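Local coordinates for phytanoyl-CoA dioxygenase (Streptomyces malaysiense, PDB 6ZYL), which catalyses beta-hydroxylation of the peptide natural product thioholgamide as the non-heme monooxygenase ThoJ, and probably binds iron and depends on 2-oxoglutarate, at residues 246-251 with 287-292. Residues are numbered along the deposited sequence; the frame is centred on the assembly and turned at random.
Sequences GEDSAL and QKRINQ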
loop_
_atom_site.group_PDB
_atom_site.type_symbol
_atom_site.label_atom_id
_atom_site.label_comp_id
_atom_site.label_asym_id
_atom_site.label_seq_id
_atom_site.Cartn_x
_atom_site.Cartn_y
_atom_site.Cartn_z
ATOM N N GLY A 246 -17.055 -3.652 11.973
ATOM C CA GLY A 246 -16.101 -4.529 12.616
ATOM C C GLY A 246 -14.967 -3.786 13.303
ATOM O O GLY A 246 -14.644 -2.643 12.989
ATOM N N GLU A 247 -14.361 -4.474 14.264
ATOM C CA GLU A 247 -13.201 -3.958 14.973
ATOM C C GLU A 247 -12.001 -3.870 14.036
ATOM O O GLU A 247 -11.748 -4.777 13.239
ATOM C CB GLU A 247 -12.906 -4.871 16.162
ATOM C CG GLU A 247 -11.661 -4.577 16.951
ATOM C CD GLU A 247 -11.383 -5.672 17.969
ATOM O OE1 GLU A 247 -12.116 -5.749 18.980
ATOM O OE2 GLU A 247 -10.443 -6.466 17.749
ATOM N N ASP A 248 -11.268 -2.761 14.130
ATOM C CA ASP A 248 -10.125 -2.505 13.265
ATOM C C ASP A 248 -8.999 -1.894 14.088
ATOM O O ASP A 248 -9.217 -1.367 15.181
ATOM C CB ASP A 248 -10.497 -1.571 12.101
ATOM C CG ASP A 248 -9.670 -1.829 10.847
ATOM O OD1 ASP A 248 -8.671 -2.575 10.922
ATOM O OD2 ASP A 248 -10.022 -1.279 9.782
ATOM N N SER A 249 -7.783 -1.969 13.547
ATOM C CA SER A 249 -6.610 -1.425 14.216
ATOM C C SER A 249 -5.676 -0.792 13.193
ATOM O O SER A 249 -5.748 -1.069 11.993
ATOM C CB SER A 249 -5.869 -2.503 15.024
ATOM O OG SER A 249 -5.459 -3.581 14.204
ATOM N N ALA A 250 -4.797 0.075 13.690
ATOM C CA ALA A 250 -3.873 0.823 12.851
ATOM C C ALA A 250 -2.753 1.344 13.740
ATOM O O ALA A 250 -2.844 1.307 14.970
ATOM C CB ALA A 250 -4.581 1.969 12.121
ATOM N N LEU A 251 -1.692 1.834 13.103
ATOM C CA LEU A 251 -0.500 2.296 13.805
ATOM C C LEU A 251 -0.416 3.814 13.728
ATOM O O LEU A 251 -0.323 4.382 12.634
ATOM C CB LEU A 251 0.762 1.664 13.220
ATOM C CG LEU A 251 2.073 2.073 13.892
ATOM C CD1 LEU A 251 2.105 1.601 15.340
ATOM C CD2 LEU A 251 3.270 1.536 13.121
ATOM N N GLN A 287 -8.294 -9.592 8.705
ATOM C CA GLN A 287 -8.851 -10.569 7.776
ATOM C C GLN A 287 -10.309 -10.876 8.092
ATOM O O GLN A 287 -11.085 -11.183 7.181
ATOM C CB GLN A 287 -8.008 -11.844 7.792
ATOM C CG GLN A 287 -6.589 -11.642 7.258
ATOM C CD GLN A 287 -6.548 -10.874 5.941
ATOM O OE1 GLN A 287 -6.083 -9.733 5.886
ATOM N NE2 GLN A 287 -7.041 -11.493 4.878
ATOM N N LYS A 288 -10.707 -10.794 9.364
ATOM C CA LYS A 288 -12.127 -10.872 9.685
ATOM C C LYS A 288 -12.898 -9.773 8.967
ATOM O O LYS A 288 -13.968 -10.020 8.398
ATOM C CB LYS A 288 -12.340 -10.769 11.194
ATOM C CG LYS A 288 -12.076 -12.053 11.966
ATOM C CD LYS A 288 -12.155 -11.800 13.468
ATOM C CE LYS A 288 -11.910 -13.069 14.267
ATOM N NZ LYS A 288 -11.789 -12.790 15.727
ATOM N N ARG A 289 -12.361 -8.549 8.981
ATOM C CA ARG A 289 -12.986 -7.444 8.263
ATOM C C ARG A 289 -13.040 -7.728 6.767
ATOM O O ARG A 289 -14.097 -7.609 6.137
ATOM C CB ARG A 289 -12.215 -6.147 8.524
ATOM C CG ARG A 289 -12.235 -5.646 9.960
ATOM C CD ARG A 289 -12.192 -4.108 9.997
ATOM N NE ARG A 289 -13.330 -3.548 9.276
ATOM C CZ ARG A 289 -13.239 -2.705 8.253
ATOM N NH1 ARG A 289 -12.054 -2.282 7.830
ATOM N NH2 ARG A 289 -14.342 -2.278 7.657
ATOM N N ILE A 290 -11.900 -8.099 6.178
ATOM C CA ILE A 290 -11.850 -8.368 4.743
ATOM C C ILE A 290 -12.842 -9.464 4.377
ATOM O O ILE A 290 -13.624 -9.329 3.430
ATOM C CB ILE A 290 -10.421 -8.747 4.315
ATOM C CG1 ILE A 290 -9.428 -7.637 4.667
ATOM C CG2 ILE A 290 -10.383 -9.061 2.822
ATOM C CD1 ILE A 290 -9.759 -6.284 4.074
ATOM N N ASN A 291 -12.810 -10.578 5.117
ATOM C CA ASN A 291 -13.759 -11.660 4.875
ATOM C C ASN A 291 -15.187 -11.133 4.858
ATOM O O ASN A 291 -16.020 -11.588 4.065
ATOM C CB ASN A 291 -13.614 -12.741 5.949
ATOM C CG ASN A 291 -12.346 -13.553 5.798
ATOM O OD1 ASN A 291 -11.715 -13.551 4.742
ATOM N ND2 ASN A 291 -11.967 -14.260 6.859
ATOM N N GLN A 292 -15.475 -10.149 5.712
ATOM C CA GLN A 292 -16.838 -9.651 5.859
ATOM C C GLN A 292 -17.238 -8.790 4.667
ATOM O O GLN A 292 -18.335 -8.946 4.116
ATOM C CB GLN A 292 -16.957 -8.862 7.166
ATOM C CG GLN A 292 -18.359 -8.769 7.731
ATOM C CD GLN A 292 -18.795 -10.040 8.424
ATOM O OE1 GLN A 292 -19.812 -10.636 8.066
ATOM N NE2 GLN A 292 -18.036 -10.457 9.430
#
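Arg289 leaves helix 273-295 with CG opposite its own carbonyl carbon (chi1 -65°), then bends at chi2 and chi3, which lays CD beside the carboxylate of Asp248, whose CG is anti to the backbone N, and brings NH1 to OD2. The two side chains cross at about a right angle, their flat ends turned 44° apart. NH1 of Arg289 lies 3.0 Å from OD2 of Asp248 in a salt bridge whose hydrogen bond is weak, bent to 123° at the hydrogen. The aliphatic part packs as well: CD of Arg289 sits 3.5 Å from CG of Asp248 and 3.3 Å from the Glu247 carbonyl O. Beyond the pair, Arg289 NH2 and NE bind the backbone oxygens of Gly135 and Ala245, while Trp110 NE1 binds Asp248 OD2. The other oxygen, OD1, accepts the Ser249 N-H at 2.8 Å and pairs with Arg286 of the same helix. With an alanine at Asp248, Arg286 and the Trp110 indole N-H are likely to lose their carboxylate partner, and Arg289 one of its holds. This buried acid, held between two helix arginines, ties helix 273-295 to segment 246-251; the bent Arg289 bond suggests that charge attraction contributes more than hydrogen bonding to that pair.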